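Local coordinates for FEZ-1 protein (Fluoribacter gormanii, PDB 5WCK) that is a monomeric zinc-dependent metallo-beta-lactamase of subclass B3 that probably hydrolyses the beta-lactam ring of antibiotics at a site holding two zinc ions, at residues G15-V20 with A26-V31. The protein carries 2 engineered substitutions. Residues are numbered along the deposited sequence; the frame is centred on the assembly and turned at random.
Sequences GNLYYV and ASYLIV
Ala26 lies against the phenol end of Tyr19, its CB 3.7 Å from CE1 near the plane of the ring; the hydroxyl itself is hydrogen-bonded to the carbonyl of Thr22 in the connecting turn. The same alanine side chain is about 6 Å from that of His215, a zinc ligand, so this end of the pairing approaches the metal site. Ser27 O accepts a hydrogen bond from Val20 N, 2.9 Å away and well above the carbonyl plane, while the serine hydroxyl turns to Asp42 and the carbonyl of Asn40. Tyr28 pairs with Tyr19 without backbone bonds between them, and their rings form an offset edge-to-face contact, planes at 79°. Tyr19 supplies the edge: a chi1 of -170° lays its ring forward along its own strand, so that CD1 meets CE1 of Tyr28 at 3.8 Å and the far end reaches Ala26. The Tyr28 hydroxyl is hydrogen-bonded to Gly213 O.

Strands 17-19 and 28-32 thus make a beta hairpin near one end of the seven-stranded mixed sheet, one of the two sheets of the alpha-beta/beta-alpha metallo-beta-lactamase fold. Leu29 and Tyr18 exchange two backbone hydrogen bonds, 2.8 Å for Tyr18 N to Leu29 O. On their face of the sheet, both methyls of Val20 reach CB of Leu29, against helix 47-56. Ile30 brings CG1 and CD1 against one methyl, CD1, of Leu17, each at 3.8 Å, on the face that packs on strand 154-162 of the other sheet. Val31 is gripped twice by Asn16: its N-H meets the carbonyl O, and its own carbonyl O takes ND2 at 2.9 Å from above the carbonyl plane; ND2 also binds Thr139 OG1. CG2 of Val31 meets CE1 of Tyr18 obliquely, 3.7 Å away.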
ATOM      1  N   GLY A  15      -2.253  16.622   7.475  1.00 11.50           N
ATOM      2  CA  GLY A  15      -3.590  16.929   6.956  1.00  9.60           C
ATOM      3  C   GLY A  15      -4.630  15.972   7.527  1.00  8.23           C
ATOM      4  O   GLY A  15      -4.703  15.766   8.746  1.00 10.49           O
ATOM      5  N   ASN A  16      -5.402  15.343   6.632  1.00  7.39           N
ATOM      6  CA  ASN A  16      -6.451  14.403   7.033  1.00  7.45           C
ATOM      7  C   ASN A  16      -6.051  12.942   6.797  1.00  6.24           C
ATOM      8  O   ASN A  16      -6.948  12.082   6.708  1.00  6.55           O
ATOM      9  CB  ASN A  16      -7.782  14.731   6.332  1.00  7.54           C
ATOM     10  CG  ASN A  16      -7.743  14.626   4.819  1.00  9.03           C
ATOM     11  OD1 ASN A  16      -6.695  14.807   4.210  1.00 10.96           O
ATOM     12  ND2 ASN A  16      -8.902  14.411   4.196  1.00  8.85           N
ATOM     13  N   LEU A  17      -4.745  12.656   6.805  1.00  5.41           N
ATOM     14  CA  LEU A  17      -4.220  11.309   6.617  1.00  6.01           C
ATOM     15  C   LEU A  17      -3.650  10.804   7.942  1.00  6.81           C
ATOM     16  O   LEU A  17      -2.787  11.471   8.548  1.00  7.85           O
ATOM     17  CB  LEU A  17      -3.137  11.330   5.531  1.00  6.14           C
ATOM     18  CG  LEU A  17      -2.363  10.026   5.331  1.00  7.66           C
ATOM     19  CD1 LEU A  17      -3.231   8.944   4.757  1.00  8.37           C
ATOM     20  CD2 LEU A  17      -1.167  10.261   4.425  1.00 10.36           C
ATOM     21  N   TYR A  18      -4.145   9.639   8.364  1.00  5.30           N
ATOM     22  CA  TYR A  18      -3.813   9.008   9.633  1.00  7.42           C
ATOM     23  C   TYR A  18      -3.228   7.618   9.381  1.00  7.36           C
ATOM     24  O   TYR A  18      -3.581   6.922   8.412  1.00  7.74           O
ATOM     25  CB  TYR A  18      -5.057   8.846  10.513  1.00  6.68           C
ATOM     26  CG  TYR A  18      -5.716  10.147  10.883  1.00  6.01           C
ATOM     27  CD1 TYR A  18      -6.512  10.839   9.985  1.00  6.39           C
ATOM     28  CD2 TYR A  18      -5.518  10.712  12.137  1.00  8.22           C
ATOM     29  CE1 TYR A  18      -7.086  12.050  10.321  1.00  8.76           C
ATOM     30  CE2 TYR A  18      -6.118  11.914  12.492  1.00  8.70           C
ATOM     31  CZ  TYR A  18      -6.908  12.585  11.583  1.00  9.60           C
ATOM     32  OH  TYR A  18      -7.496  13.793  11.891  1.00 14.00           O
ATOM     33  N   TYR A  19      -2.341   7.212  10.289  1.00  6.80           N
ATOM     34  CA  TYR A  19      -1.817   5.867  10.343  1.00  6.14           C
ATOM     35  C   TYR A  19      -2.695   5.029  11.282  1.00  6.14           C
ATOM     36  O   TYR A  19      -2.874   5.421  12.453  1.00  6.97           O
ATOM     37  CB  TYR A  19      -0.378   5.868  10.881  1.00  6.44           C
ATOM     38  CG  TYR A  19       0.281   4.523  10.721  1.00  6.80           C
ATOM     39  CD1 TYR A  19       0.704   4.109   9.469  1.00  5.62           C
ATOM     40  CD2 TYR A  19       0.444   3.639  11.776  1.00  7.39           C
ATOM     41  CE1 TYR A  19       1.277   2.867   9.274  1.00  5.93           C
ATOM     42  CE2 TYR A  19       0.998   2.379  11.590  1.00  5.39           C
ATOM     43  CZ  TYR A  19       1.433   1.997  10.336  1.00  7.31           C
ATOM     44  OH  TYR A  19       1.961   0.767  10.102  1.00  6.93           O
ATOM     45  N   VAL A  20      -3.205   3.901  10.789  1.00  4.76           N
ATOM     46  CA  VAL A  20      -4.019   2.983  11.597  1.00  7.96           C
ATOM     47  C   VAL A  20      -3.528   1.545  11.441  1.00  8.72           C
ATOM     48  O   VAL A  20      -4.290   0.604  11.626  1.00  9.28           O
ATOM     49  CB  VAL A  20      -5.515   3.104  11.260  1.00  7.11           C
ATOM     50  CG1 VAL A  20      -6.063   4.449  11.714  1.00  9.59           C
ATOM     51  CG2 VAL A  20      -5.822   2.877   9.777  1.00  7.60           C
ATOM     52  N   ALA A  26       1.279  -1.774   7.019  1.00  5.88           N
ATOM     53  CA  ALA A  26       0.880  -0.353   7.135  1.00  6.17           C
ATOM     54  C   ALA A  26      -0.514  -0.137   6.555  1.00  7.70           C
ATOM     55  O   ALA A  26      -0.782  -0.570   5.440  1.00  7.68           O
ATOM     56  CB  ALA A  26       1.854   0.528   6.401  1.00  7.28           C
ATOM     57  N   SER A  27      -1.378   0.538   7.322  1.00  5.45           N
ATOM     58  CA  SER A  27      -2.731   0.882   6.897  1.00  5.31           C
ATOM     59  C   SER A  27      -2.965   2.362   7.177  1.00  5.77           C
ATOM     60  O   SER A  27      -2.397   2.931   8.131  1.00  6.92           O
ATOM     61  CB  SER A  27      -3.778   0.055   7.604  1.00  7.10           C
ATOM     62  OG  SER A  27      -3.637  -1.306   7.267  1.00 10.78           O
ATOM     63  N   TYR A  28      -3.811   2.982   6.348  1.00  5.44           N
ATOM     64  CA  TYR A  28      -3.989   4.412   6.354  1.00  4.56           C
ATOM     65  C   TYR A  28      -5.480   4.739   6.352  1.00  6.21           C
ATOM     66  O   TYR A  28      -6.274   4.060   5.700  1.00  7.14           O
ATOM     67  CB  TYR A  28      -3.295   5.043   5.139  1.00  5.92           C
ATOM     68  CG  TYR A  28      -1.826   4.716   5.075  1.00  5.38           C
ATOM     69  CD1 TYR A  28      -0.908   5.489   5.768  1.00  5.46           C
ATOM     70  CD2 TYR A  28      -1.360   3.584   4.435  1.00  4.69           C
ATOM     71  CE1 TYR A  28       0.440   5.156   5.785  1.00  5.45           C
ATOM     72  CE2 TYR A  28      -0.017   3.243   4.422  1.00  5.02           C
ATOM     73  CZ  TYR A  28       0.897   4.039   5.102  1.00  5.64           C
ATOM     74  OH  TYR A  28       2.241   3.774   5.134  1.00  5.44           O
ATOM     75  N   LEU A  29      -5.847   5.784   7.086  1.00  6.43           N
ATOM     76  CA  LEU A  29      -7.219   6.274   7.155  1.00  5.99           C
ATOM     77  C   LEU A  29      -7.234   7.718   6.666  1.00  6.41           C
ATOM     78  O   LEU A  29      -6.470   8.545   7.150  1.00  6.26           O
ATOM     79  CB  LEU A  29      -7.750   6.211   8.594  1.00  5.33           C
ATOM     80  CG  LEU A  29      -9.245   6.484   8.739  1.00  7.70           C
ATOM     81  CD1 LEU A  29     -10.068   5.285   8.285  1.00  9.08           C
ATOM     82  CD2 LEU A  29      -9.608   6.870  10.163  1.00  7.98           C
ATOM     83  N   ILE A  30      -8.098   7.996   5.687  1.00  5.78           N
ATOM     84  CA  ILE A  30      -8.270   9.356   5.174  1.00  7.16           C
ATOM     85  C   ILE A  30      -9.673   9.772   5.619  1.00  7.35           C
ATOM     86  O   ILE A  30     -10.651   9.125   5.264  1.00  8.30           O
ATOM     87  CB  ILE A  30      -8.074   9.437   3.647  1.00  7.86           C
ATOM     88  CG1 ILE A  30      -6.655   9.076   3.204  1.00  8.71           C
ATOM     89  CG2 ILE A  30      -8.403  10.836   3.162  1.00 10.07           C
ATOM     90  CD1 ILE A  30      -6.353   7.628   3.076  1.00 12.37           C
ATOM     91  N   VAL A  31      -9.746  10.861   6.387  1.00  7.29           N
ATOM     92  CA  VAL A  31     -10.971  11.278   7.070  1.00  6.08           C
ATOM     93  C   VAL A  31     -11.535  12.499   6.338  1.00  6.34           C
ATOM     94  O   VAL A  31     -10.842  13.511   6.197  1.00  8.37           O
ATOM     95  CB  VAL A  31     -10.705  11.588   8.550  1.00  8.44           C
ATOM     96  CG1 VAL A  31     -11.943  12.167   9.221  1.00 11.13           C
ATOM     97  CG2 VAL A  31     -10.228  10.348   9.281  1.00  8.79           C
TER